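Local coordinates for protein acid phosphatase (Bacillus anthracis, PDB 2I33) that probably hydrolyses phosphate monoesters as a class C acid phosphatase of the HAD superfamily, with a magnesium ion bound at its site, at residues A[22-27]-A[216-221]; A[26-31]-A[72-77]; A[64-69]-A[124-129]; A[120-125]-A[149-154]. All coordinates share one frame; numbering follows the deposited sequence.

Interaction 1: residues A[22-27]-A[216-221]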
# COMPACT_ATOMS: atom_id res chain seq x y z
N MET A 22 -8.95 10.58 -5.22
CA MET A 22 -8.12 9.53 -5.82
C MET A 22 -7.71 8.47 -4.81
O MET A 22 -7.74 7.27 -5.09
CB MET A 22 -6.89 10.15 -6.46
CG MET A 22 -7.22 10.85 -7.71
SD MET A 22 -7.84 9.72 -8.97
CE MET A 22 -6.30 9.13 -9.66
N ALA A 23 -7.31 8.90 -3.62
CA ALA A 23 -6.96 7.93 -2.58
C ALA A 23 -8.13 6.97 -2.31
O ALA A 23 -7.94 5.75 -2.20
CB ALA A 23 -6.59 8.63 -1.33
N ASP A 24 -9.33 7.54 -2.20
CA ASP A 24 -10.53 6.75 -1.90
C ASP A 24 -10.87 5.83 -3.05
O ASP A 24 -11.21 4.66 -2.85
CB ASP A 24 -11.74 7.67 -1.69
CG ASP A 24 -11.67 8.46 -0.41
OD1 ASP A 24 -10.75 8.24 0.41
OD2 ASP A 24 -12.56 9.32 -0.23
N LEU A 25 -10.73 6.36 -4.25
CA LEU A 25 -11.06 5.62 -5.45
C LEU A 25 -10.10 4.43 -5.61
O LEU A 25 -10.51 3.32 -5.92
CB LEU A 25 -10.96 6.55 -6.64
CG LEU A 25 -11.42 5.99 -7.96
CD1 LEU A 25 -12.88 5.58 -7.94
CD2 LEU A 25 -11.20 7.06 -8.96
N TRP A 26 -8.82 4.66 -5.36
CA TRP A 26 -7.83 3.58 -5.37
C TRP A 26 -8.23 2.51 -4.35
O TRP A 26 -8.23 1.31 -4.60
CB TRP A 26 -6.44 4.11 -4.99
CG TRP A 26 -5.38 3.07 -5.01
CD1 TRP A 26 -4.71 2.58 -6.10
CD2 TRP A 26 -4.84 2.39 -3.88
NE1 TRP A 26 -3.80 1.63 -5.72
CE2 TRP A 26 -3.85 1.51 -4.35
CE3 TRP A 26 -5.10 2.44 -2.52
CZ2 TRP A 26 -3.12 0.70 -3.53
CZ3 TRP A 26 -4.36 1.64 -1.68
CH2 TRP A 26 -3.40 0.75 -2.19
N TYR A 27 -8.51 2.97 -3.15
CA TYR A 27 -8.77 2.02 -2.07
C TYR A 27 -10.01 1.18 -2.39
O TYR A 27 -10.04 -0.04 -2.12
CB TYR A 27 -8.98 2.78 -0.79
CG TYR A 27 -8.96 1.85 0.39
CD1 TYR A 27 -7.77 1.51 0.99
CD2 TYR A 27 -10.13 1.31 0.89
CE1 TYR A 27 -7.73 0.62 2.09
CE2 TYR A 27 -10.09 0.42 1.98
CZ TYR A 27 -8.90 0.06 2.56
OH TYR A 27 -8.87 -0.80 3.63
N ASN A 216 -3.30 2.44 3.42
CA ASN A 216 -4.44 3.32 3.64
C ASN A 216 -4.06 4.77 3.37
O ASN A 216 -3.67 5.53 4.26
CB ASN A 216 -4.97 3.19 5.06
CG ASN A 216 -6.14 4.11 5.31
OD1 ASN A 216 -6.58 4.81 4.37
ND2 ASN A 216 -6.65 4.12 6.54
N PRO A 217 -4.19 5.18 2.11
CA PRO A 217 -3.92 6.57 1.75
C PRO A 217 -5.08 7.51 1.98
O PRO A 217 -5.00 8.67 1.56
CB PRO A 217 -3.64 6.47 0.25
CG PRO A 217 -4.52 5.36 -0.17
CD PRO A 217 -4.53 4.36 0.93
N MET A 218 -6.17 7.01 2.57
CA MET A 218 -7.38 7.82 2.73
C MET A 218 -7.30 8.73 3.94
O MET A 218 -7.83 9.85 3.95
CB MET A 218 -8.60 6.92 2.89
CG MET A 218 -8.87 6.00 1.67
SD MET A 218 -10.36 5.07 1.92
CE MET A 218 -9.77 3.89 3.16
N TYR A 219 -6.70 8.20 4.98
CA TYR A 219 -6.70 8.84 6.28
C TYR A 219 -5.74 8.10 7.22
O TYR A 219 -5.27 7.00 6.92
CB TYR A 219 -8.11 8.85 6.87
CG TYR A 219 -8.52 7.50 7.38
CD1 TYR A 219 -9.30 6.66 6.63
CD2 TYR A 219 -8.10 7.05 8.62
CE1 TYR A 219 -9.68 5.43 7.09
CE2 TYR A 219 -8.44 5.78 9.09
CZ TYR A 219 -9.23 4.97 8.32
OH TYR A 219 -9.56 3.73 8.81
N GLY A 220 -5.50 8.72 8.36
CA GLY A 220 -4.70 8.10 9.38
C GLY A 220 -3.76 9.06 10.05
O GLY A 220 -3.86 10.30 9.88
N ASP A 221 -2.86 8.48 10.83
CA ASP A 221 -1.85 9.26 11.52
C ASP A 221 -0.86 9.97 10.60
O ASP A 221 -0.30 10.99 10.96
CB ASP A 221 -1.07 8.41 12.52
CG ASP A 221 -1.85 8.14 13.79
OD1 ASP A 221 -3.08 8.36 13.82
OD2 ASP A 221 -1.21 7.67 14.75
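The ring of Tyr27 carries the methyl group of Met218 on one face. Met218 CE lies 3.4 Å above the ring plane, over its centre, and only 13° off the normal. This is a CH-pi contact. Met218 SD sits obliquely, 4.4 Å from the centroid of the Tyr27 ring, which adds a Met-aromatic contact. The Met218 chain bends at its last torsion (chi3 -73°), and this puts CE over the ring. Pro217 CD approaches both the Tyr27 and the Trp26 rings obliquely, 3.8 Å from CZ3 of Trp26. Proline and indole cross at about a right angle. Nearer the start of helix 21-29, Ala23 CB packs against Pro217 CB at 4.0 Å. Asp24 OD1 touches Met218 CG at 3.2 Å.

The loop 216-221 holds its own shape through an Asx turn, in which Met218 N donates to Asn216 OD1 at 2.9 Å. Asn216 ND2 bonds to Asp180, a magnesium ligand. Tyr27 OH bonds to Tyr37, and Trp26 meets Trp222 of the second subunit edge-to-face. No hydrogen bond joins the two segments. Pro217 O is buried against Ala23 CB without a polar partner. The contact therefore rests on apolar and CH-pi packing.

Interaction 2: residues A[26-31]-A[72-77]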
# COMPACT_ATOMS: atom_id res chain seq x y z
N TRP A 26 -8.82 4.66 -5.36
CA TRP A 26 -7.83 3.58 -5.37
C TRP A 26 -8.23 2.51 -4.35
O TRP A 26 -8.23 1.31 -4.60
CB TRP A 26 -6.44 4.11 -4.99
CG TRP A 26 -5.38 3.07 -5.01
CD1 TRP A 26 -4.71 2.58 -6.10
CD2 TRP A 26 -4.84 2.39 -3.88
NE1 TRP A 26 -3.80 1.63 -5.72
CE2 TRP A 26 -3.85 1.51 -4.35
CE3 TRP A 26 -5.10 2.44 -2.52
CZ2 TRP A 26 -3.12 0.70 -3.53
CZ3 TRP A 26 -4.36 1.64 -1.68
CH2 TRP A 26 -3.40 0.75 -2.19
N TYR A 27 -8.51 2.97 -3.15
CA TYR A 27 -8.77 2.02 -2.07
C TYR A 27 -10.01 1.18 -2.39
O TYR A 27 -10.04 -0.04 -2.12
CB TYR A 27 -8.98 2.78 -0.79
CG TYR A 27 -8.96 1.85 0.39
CD1 TYR A 27 -7.77 1.51 0.99
CD2 TYR A 27 -10.13 1.31 0.89
CE1 TYR A 27 -7.73 0.62 2.09
CE2 TYR A 27 -10.09 0.42 1.98
CZ TYR A 27 -8.90 0.06 2.56
OH TYR A 27 -8.87 -0.80 3.63
N GLN A 28 -11.03 1.81 -2.96
CA GLN A 28 -12.29 1.14 -3.24
C GLN A 28 -12.30 0.27 -4.47
O GLN A 28 -13.09 -0.69 -4.54
CB GLN A 28 -13.40 2.16 -3.40
CG GLN A 28 -13.83 2.71 -2.11
CD GLN A 28 -15.26 3.20 -2.13
OE1 GLN A 28 -15.66 3.98 -3.00
NE2 GLN A 28 -16.05 2.73 -1.18
N THR A 29 -11.50 0.62 -5.46
CA THR A 29 -11.61 -0.04 -6.75
C THR A 29 -10.36 -0.75 -7.20
O THR A 29 -10.45 -1.62 -8.06
CB THR A 29 -12.07 0.91 -7.89
OG1 THR A 29 -11.01 1.80 -8.21
CG2 THR A 29 -13.30 1.72 -7.50
N ALA A 30 -9.18 -0.33 -6.73
CA ALA A 30 -7.95 -0.83 -7.32
C ALA A 30 -7.67 -2.27 -6.97
O ALA A 30 -7.57 -2.63 -5.80
CB ALA A 30 -6.75 0.01 -6.95
N GLY A 31 -7.46 -3.09 -7.99
CA GLY A 31 -7.01 -4.46 -7.71
C GLY A 31 -5.70 -4.48 -6.94
O GLY A 31 -5.42 -5.39 -6.18
N ASP A 72 -13.58 -2.82 5.97
CA ASP A 72 -13.49 -1.81 4.94
C ASP A 72 -14.52 -0.70 5.17
O ASP A 72 -15.71 -0.90 4.99
CB ASP A 72 -13.73 -2.48 3.60
CG ASP A 72 -13.56 -1.55 2.44
OD1 ASP A 72 -13.47 -0.31 2.63
OD2 ASP A 72 -13.52 -2.08 1.31
N ASN A 73 -14.04 0.48 5.55
CA ASN A 73 -14.92 1.63 5.79
C ASN A 73 -14.91 2.61 4.66
O ASN A 73 -15.42 3.75 4.78
CB ASN A 73 -14.52 2.32 7.06
CG ASN A 73 -14.54 1.40 8.19
OD1 ASN A 73 -15.60 1.00 8.66
ND2 ASN A 73 -13.36 1.03 8.63
N SER A 74 -14.39 2.20 3.52
CA SER A 74 -14.30 3.15 2.44
C SER A 74 -15.68 3.70 2.01
O SER A 74 -15.72 4.85 1.55
CB SER A 74 -13.47 2.61 1.28
OG SER A 74 -14.11 1.51 0.72
N PRO A 75 -16.80 2.94 2.15
CA PRO A 75 -18.09 3.60 1.80
C PRO A 75 -18.37 4.86 2.59
O PRO A 75 -19.06 5.76 2.11
CB PRO A 75 -19.13 2.54 2.13
CG PRO A 75 -18.36 1.23 1.97
CD PRO A 75 -17.01 1.52 2.50
N HIS A 76 -17.84 4.93 3.80
CA HIS A 76 -17.99 6.16 4.56
C HIS A 76 -17.16 7.30 3.97
O HIS A 76 -17.62 8.45 3.85
CB HIS A 76 -17.65 5.97 6.02
CG HIS A 76 -17.81 7.21 6.80
ND1 HIS A 76 -16.79 8.13 6.92
CD2 HIS A 76 -18.89 7.75 7.42
CE1 HIS A 76 -17.23 9.17 7.62
NE2 HIS A 76 -18.50 8.96 7.93
N GLN A 77 -15.94 7.00 3.56
CA GLN A 77 -15.09 8.01 2.95
C GLN A 77 -15.71 8.49 1.63
O GLN A 77 -15.68 9.69 1.33
CB GLN A 77 -13.68 7.48 2.73
CG GLN A 77 -12.99 7.00 4.01
CD GLN A 77 -12.72 8.10 5.02
OE1 GLN A 77 -13.33 8.14 6.10
NE2 GLN A 77 -11.82 8.99 4.68
O HOH W 1 -12.12 -1.71 -0.93
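Helix 21-29 and the start of helix 74-83 come closest at Gln28 and Ser74, whose CA atoms are 6.4 Å apart. An Asx turn leads into the second helix: Ser74 N donates to Asp72 OD1 at 2.8 Å. Ser74 OG donates to Asp72 OD1 at 2.7 Å, on the syn side and 20° out of the carboxylate plane. Two bonds thus grip Asp72 OD1.

Gln28 reaches across with an extended chain. Its NE2 donates to Ser74 OG at 3.0 Å, with the acceptor close to the amide plane. Ser74 OG stands between its backbone N and carbonyl carbon (chi1 65°), and there it receives one bond and gives another. Gln28 CG also touches Ser74 CB at 3.4 Å. The other end of the amide, OE1, bonds to the backbone N of Lys247 of the second subunit, so Gln28 ties this helix junction to the dimer interface.

The Tyr27 ring presents its CE2 edge to Asp72 OD1 at 3.5 Å. Ring and carboxylate planes stand 84° apart. Ser74 CB packs obliquely on CD2 of the same ring. One water bridges the segments, donating to Tyr27 O at 2.9 Å and to Asp72 OD2 at 2.7 Å.

Interaction 3: residues A[64-69]-A[124-129]. With MG (magnesium ion), chain C.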
# COMPACT_ATOMS: atom_id res chain seq x y z
N LEU A 64 -4.68 -7.41 15.60
CA LEU A 64 -5.05 -6.68 14.42
C LEU A 64 -5.84 -5.45 14.74
O LEU A 64 -6.70 -5.43 15.61
CB LEU A 64 -5.92 -7.53 13.50
CG LEU A 64 -5.40 -8.92 13.18
CD1 LEU A 64 -6.03 -9.97 14.11
CD2 LEU A 64 -5.69 -9.25 11.74
N ASP A 65 -5.56 -4.39 13.99
CA ASP A 65 -6.44 -3.27 13.93
C ASP A 65 -7.71 -3.73 13.19
O ASP A 65 -7.69 -4.76 12.52
CB ASP A 65 -5.69 -2.20 13.13
CG ASP A 65 -6.51 -1.03 12.83
OD1 ASP A 65 -7.11 -0.47 13.77
OD2 ASP A 65 -6.56 -0.71 11.61
N LEU A 66 -8.79 -2.94 13.26
CA LEU A 66 -10.02 -3.29 12.56
C LEU A 66 -10.18 -2.47 11.31
O LEU A 66 -10.15 -3.01 10.23
CB LEU A 66 -11.26 -3.17 13.42
CG LEU A 66 -11.41 -4.30 14.46
CD1 LEU A 66 -12.57 -4.07 15.33
CD2 LEU A 66 -11.58 -5.65 13.75
N ASP A 67 -10.33 -1.16 11.46
CA ASP A 67 -10.71 -0.32 10.33
C ASP A 67 -9.53 -0.20 9.38
O ASP A 67 -8.44 0.23 9.73
CB ASP A 67 -11.21 1.04 10.81
CG ASP A 67 -12.45 0.91 11.69
OD1 ASP A 67 -13.37 0.19 11.29
OD2 ASP A 67 -12.48 1.50 12.81
N GLU A 68 -9.80 -0.56 8.14
CA GLU A 68 -8.79 -0.56 7.08
C GLU A 68 -7.69 -1.62 7.28
O GLU A 68 -6.65 -1.59 6.61
CB GLU A 68 -8.23 0.83 6.83
CG GLU A 68 -9.17 1.72 5.99
CD GLU A 68 -10.62 1.73 6.41
OE1 GLU A 68 -10.96 2.44 7.38
OE2 GLU A 68 -11.42 1.05 5.72
N THR A 69 -7.97 -2.59 8.13
CA THR A 69 -7.13 -3.75 8.27
C THR A 69 -7.95 -5.02 8.08
O THR A 69 -7.61 -5.85 7.24
CB THR A 69 -6.44 -3.75 9.65
OG1 THR A 69 -5.59 -2.60 9.72
CG2 THR A 69 -5.66 -4.99 9.81
N SER A 124 -8.63 -1.88 18.37
CA SER A 124 -9.20 -0.90 17.45
C SER A 124 -9.57 0.37 18.19
O SER A 124 -9.99 0.30 19.34
CB SER A 124 -10.47 -1.50 16.84
OG SER A 124 -11.27 -0.50 16.25
N ASN A 125 -9.41 1.52 17.55
CA ASN A 125 -9.82 2.78 18.14
C ASN A 125 -11.26 3.22 17.86
O ASN A 125 -11.64 4.35 18.16
CB ASN A 125 -8.80 3.88 17.83
CG ASN A 125 -7.47 3.61 18.51
OD1 ASN A 125 -7.41 2.78 19.40
ND2 ASN A 125 -6.42 4.33 18.11
N ARG A 126 -12.08 2.27 17.40
CA ARG A 126 -13.51 2.41 17.65
C ARG A 126 -13.71 2.61 19.15
O ARG A 126 -12.90 2.15 19.98
CB ARG A 126 -14.27 1.18 17.18
CG ARG A 126 -14.32 1.05 15.69
CD ARG A 126 -14.76 -0.29 15.27
NE ARG A 126 -14.93 -0.29 13.83
CZ ARG A 126 -16.01 -0.67 13.17
NH1 ARG A 126 -17.07 -1.13 13.80
NH2 ARG A 126 -16.04 -0.53 11.85
N LYS A 127 -14.79 3.31 19.48
CA LYS A 127 -15.11 3.64 20.85
C LYS A 127 -15.69 2.42 21.54
O LYS A 127 -16.40 1.63 20.94
CB LYS A 127 -16.09 4.80 20.87
CG LYS A 127 -15.59 6.07 20.15
CD LYS A 127 -16.63 7.19 20.15
CE LYS A 127 -17.70 6.99 19.08
NZ LYS A 127 -18.59 8.17 18.91
N THR A 128 -15.43 2.28 22.83
CA THR A 128 -16.00 1.18 23.59
C THR A 128 -17.54 1.09 23.49
O THR A 128 -18.11 -0.00 23.55
CB THR A 128 -15.56 1.25 25.05
OG1 THR A 128 -15.71 2.61 25.50
CG2 THR A 128 -14.12 0.82 25.16
N ASN A 129 -18.21 2.23 23.28
CA ASN A 129 -19.68 2.22 23.13
C ASN A 129 -20.15 1.78 21.75
O ASN A 129 -21.35 1.71 21.47
CB ASN A 129 -20.30 3.57 23.55
CG ASN A 129 -19.96 4.71 22.60
OD1 ASN A 129 -19.44 4.51 21.50
ND2 ASN A 129 -20.24 5.94 23.03
MG MG C . -6.97 1.22 10.95
O HOH W 2 -10.10 0.08 14.03
O HOH W 3 -7.93 1.85 15.21
O HOH W 4 -8.37 1.85 12.53
O HOH W 5 -5.42 1.87 12.24
O HOH W 6 -7.21 2.84 10.12
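Arg126 reaches toward Asp67 of the magnesium loop. Its CB leads to CG, which lies 3.4 Å from Asp67 OD2. The chain is extended from CG to NE, and CD passes Leu66 CD1 at 4.4 Å. NE then donates to both oxygens of Asp67, at 3.0 Å to OD1 and 3.2 Å to OD2. At the tip NH2 donates to the syn lone pair of Asp67 OD1 at 2.8 Å. Arg126 thus grips the carboxylate side-on, with both oxygens near the guanidinium plane. The carboxylate and guanidinium planes are 32° apart. This salt bridge is buried and fixes the orientation of the carboxylate.

Asp67 binds the magnesium ion through its backbone O, while its carboxylate is held by Arg126 and by Asn73. Asp65 OD2 is another ligand, held also by Thr69 OG1 on its anti lone pair. Asp180 and three waters complete the site. Asp65, Asp67 and Thr69 match the HAD-type DxDx(T/V) motif. One water donates to Asp65 OD1 and Asp67 OD2, accepts from Asp67 N, and lies 2.6 Å from Ser124 OG. Ser124 CB packs on Leu66 CD1 at 3.6 Å.

The loop follows strand 59-64, and Ser124 lies near the C-terminal end of the neighbouring parallel strand 119-125. Helix 91-97 borders the salt bridge, with Trp91 touching Asp67 and Ile95 touching Arg126.

Interaction 4: residues A[120-125]-A[149-154]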
# COMPACT_ATOMS: atom_id res chain seq x y z
N ILE A 120 -6.75 -14.37 18.87
CA ILE A 120 -6.81 -13.15 18.08
C ILE A 120 -7.31 -12.03 18.95
O ILE A 120 -8.32 -12.17 19.65
CB ILE A 120 -7.79 -13.35 16.92
CG1 ILE A 120 -7.29 -14.50 16.03
CG2 ILE A 120 -8.00 -12.05 16.14
CD1 ILE A 120 -8.35 -15.06 15.13
N TYR A 121 -6.61 -10.89 18.91
CA TYR A 121 -7.08 -9.67 19.56
C TYR A 121 -7.24 -8.58 18.54
O TYR A 121 -6.31 -8.28 17.81
CB TYR A 121 -6.16 -9.23 20.67
CG TYR A 121 -6.25 -10.30 21.71
CD1 TYR A 121 -7.30 -10.31 22.62
CD2 TYR A 121 -5.36 -11.37 21.71
CE1 TYR A 121 -7.43 -11.34 23.53
CE2 TYR A 121 -5.48 -12.38 22.60
CZ TYR A 121 -6.50 -12.38 23.52
OH TYR A 121 -6.59 -13.42 24.42
N TYR A 122 -8.45 -8.07 18.47
CA TYR A 122 -8.77 -6.95 17.61
C TYR A 122 -8.63 -5.69 18.46
O TYR A 122 -9.51 -5.37 19.24
CB TYR A 122 -10.18 -7.04 17.05
CG TYR A 122 -10.50 -8.34 16.35
CD1 TYR A 122 -10.10 -8.55 15.06
CD2 TYR A 122 -11.20 -9.36 17.00
CE1 TYR A 122 -10.40 -9.72 14.40
CE2 TYR A 122 -11.48 -10.53 16.36
CZ TYR A 122 -11.09 -10.71 15.05
OH TYR A 122 -11.37 -11.88 14.40
N ILE A 123 -7.52 -4.97 18.29
CA ILE A 123 -7.27 -3.75 19.04
C ILE A 123 -7.56 -2.61 18.09
O ILE A 123 -6.81 -2.38 17.16
CB ILE A 123 -5.83 -3.72 19.58
CG1 ILE A 123 -5.60 -4.94 20.47
CG2 ILE A 123 -5.59 -2.42 20.35
CD1 ILE A 123 -4.18 -5.07 21.01
N SER A 124 -8.63 -1.88 18.37
CA SER A 124 -9.20 -0.90 17.45
C SER A 124 -9.57 0.37 18.19
O SER A 124 -9.99 0.30 19.34
CB SER A 124 -10.47 -1.50 16.84
OG SER A 124 -11.27 -0.50 16.25
N ASN A 125 -9.41 1.52 17.55
CA ASN A 125 -9.82 2.78 18.14
C ASN A 125 -11.26 3.22 17.86
O ASN A 125 -11.64 4.35 18.16
CB ASN A 125 -8.80 3.88 17.83
CG ASN A 125 -7.47 3.61 18.51
OD1 ASN A 125 -7.41 2.78 19.40
ND2 ASN A 125 -6.42 4.33 18.11
N GLU A 149 -14.17 -10.15 24.88
CA GLU A 149 -12.88 -10.62 25.41
C GLU A 149 -11.74 -10.44 24.40
O GLU A 149 -10.56 -10.31 24.77
CB GLU A 149 -13.00 -12.09 25.83
CG GLU A 149 -13.83 -12.33 27.11
CD GLU A 149 -15.35 -12.16 26.93
OE1 GLU A 149 -15.85 -12.27 25.78
OE2 GLU A 149 -16.04 -11.92 27.95
N HIS A 150 -12.11 -10.41 23.12
CA HIS A 150 -11.11 -10.32 22.05
C HIS A 150 -11.13 -9.02 21.27
O HIS A 150 -10.18 -8.74 20.57
CB HIS A 150 -11.26 -11.52 21.12
CG HIS A 150 -10.86 -12.80 21.78
ND1 HIS A 150 -9.59 -13.32 21.70
CD2 HIS A 150 -11.55 -13.63 22.60
CE1 HIS A 150 -9.52 -14.44 22.40
NE2 HIS A 150 -10.70 -14.64 22.98
N ILE A 151 -12.18 -8.22 21.43
CA ILE A 151 -12.30 -6.93 20.74
C ILE A 151 -12.03 -5.83 21.75
O ILE A 151 -12.87 -5.58 22.62
CB ILE A 151 -13.70 -6.76 20.17
CG1 ILE A 151 -14.04 -7.88 19.18
CG2 ILE A 151 -13.82 -5.39 19.49
CD1 ILE A 151 -15.52 -8.05 18.97
N LEU A 152 -10.84 -5.22 21.67
CA LEU A 152 -10.35 -4.29 22.68
C LEU A 152 -10.41 -2.90 22.09
O LEU A 152 -9.52 -2.47 21.36
CB LEU A 152 -8.93 -4.65 23.13
CG LEU A 152 -8.72 -6.13 23.46
CD1 LEU A 152 -7.31 -6.41 23.99
CD2 LEU A 152 -9.77 -6.58 24.42
N LEU A 153 -11.50 -2.21 22.40
CA LEU A 153 -11.76 -0.90 21.82
C LEU A 153 -11.19 0.20 22.70
O LEU A 153 -10.71 -0.07 23.82
CB LEU A 153 -13.26 -0.71 21.57
CG LEU A 153 -13.91 -1.76 20.68
CD1 LEU A 153 -15.37 -1.44 20.38
CD2 LEU A 153 -13.11 -1.91 19.41
N GLN A 154 -11.23 1.43 22.19
CA GLN A 154 -10.58 2.56 22.87
C GLN A 154 -11.49 3.23 23.89
O GLN A 154 -12.62 3.64 23.59
CB GLN A 154 -10.06 3.58 21.85
CG GLN A 154 -9.10 4.63 22.44
CD GLN A 154 -8.43 5.46 21.36
OE1 GLN A 154 -9.11 6.05 20.52
NE2 GLN A 154 -7.10 5.45 21.33
O HOH W 7 -11.92 6.20 20.18
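Tyr121 lays its ring close to that of His150. The planes are 19° apart, but the rings are slid so far that they barely overlap, with centroids at 4.7 Å. His150 ND1 lies over one face of the tyrosine, and Glu149 O sits at its edge. The two segments belong to a beta-alpha-beta unit of the HAD fold: strand 119-125, helix 131-141, then strand 151-154 at the outer side of the parallel sheet. The strands run at 14° to each other.

The imidazole also bonds to the backbone. His150 ND1 donates to Ile120 O at 2.7 Å; the acceptor lies near the imidazole plane, and ND1 is tilted 27° from the carbonyl plane of Ile120. The backbone bonds of the parallel pair follow: Tyr122 N to His150 O, Leu152 N to Tyr122 O, and Ser124 N to Leu152 O, the last longer at 3.2 Å. CA-H...O contacts run between these bonds.

Ile123 and Leu152 share one face of the sheet. Leu152 CD1 meets Ile123 CG1 at 4.2 Å and Tyr121 CD1 at 4.1 Å, and helix 162-171 covers this side. On the other face Tyr122 CD2 packs on Ile151 CG1 at 3.9 Å, where Ile151 touches helix 131-141.

Beyond the ladder, the side-chain amides of Asn125 and Gln154 stack with planes nearly parallel. Asn125 OD1 bonds to Arg164, and Gln154 NE2 to Gly160 O. A water donates to Asn125 O and to Gln154 OE1, both at 2.8 Å.

Interaction 3 holds two of the three protein ligands of the magnesium ion. Interactions 1 and 2 lie to one side of it, and interaction 4 continues its strand. Interaction 4 lies about 7 Å away, centre to centre, and shares Ser124 and Asn125 with it. Interactions 1 and 2 are each about 17 Å from interaction 3 by centres, yet both touch it. Met218 CE packs on Glu68 CG at 3.6 Å. Asn73 N probably bonds to Glu68 OE2 at 2.7 Å, and Asn73 ND2 to Asp67 OD1 at 2.8 Å. Asp67 is thus held from both the helix 74-83 side and the strand side. Interactions 1 and 2 share Trp26 and Tyr27 and also reach the second subunit. The side chain of Tyr27 is about 8 Å from the magnesium ion.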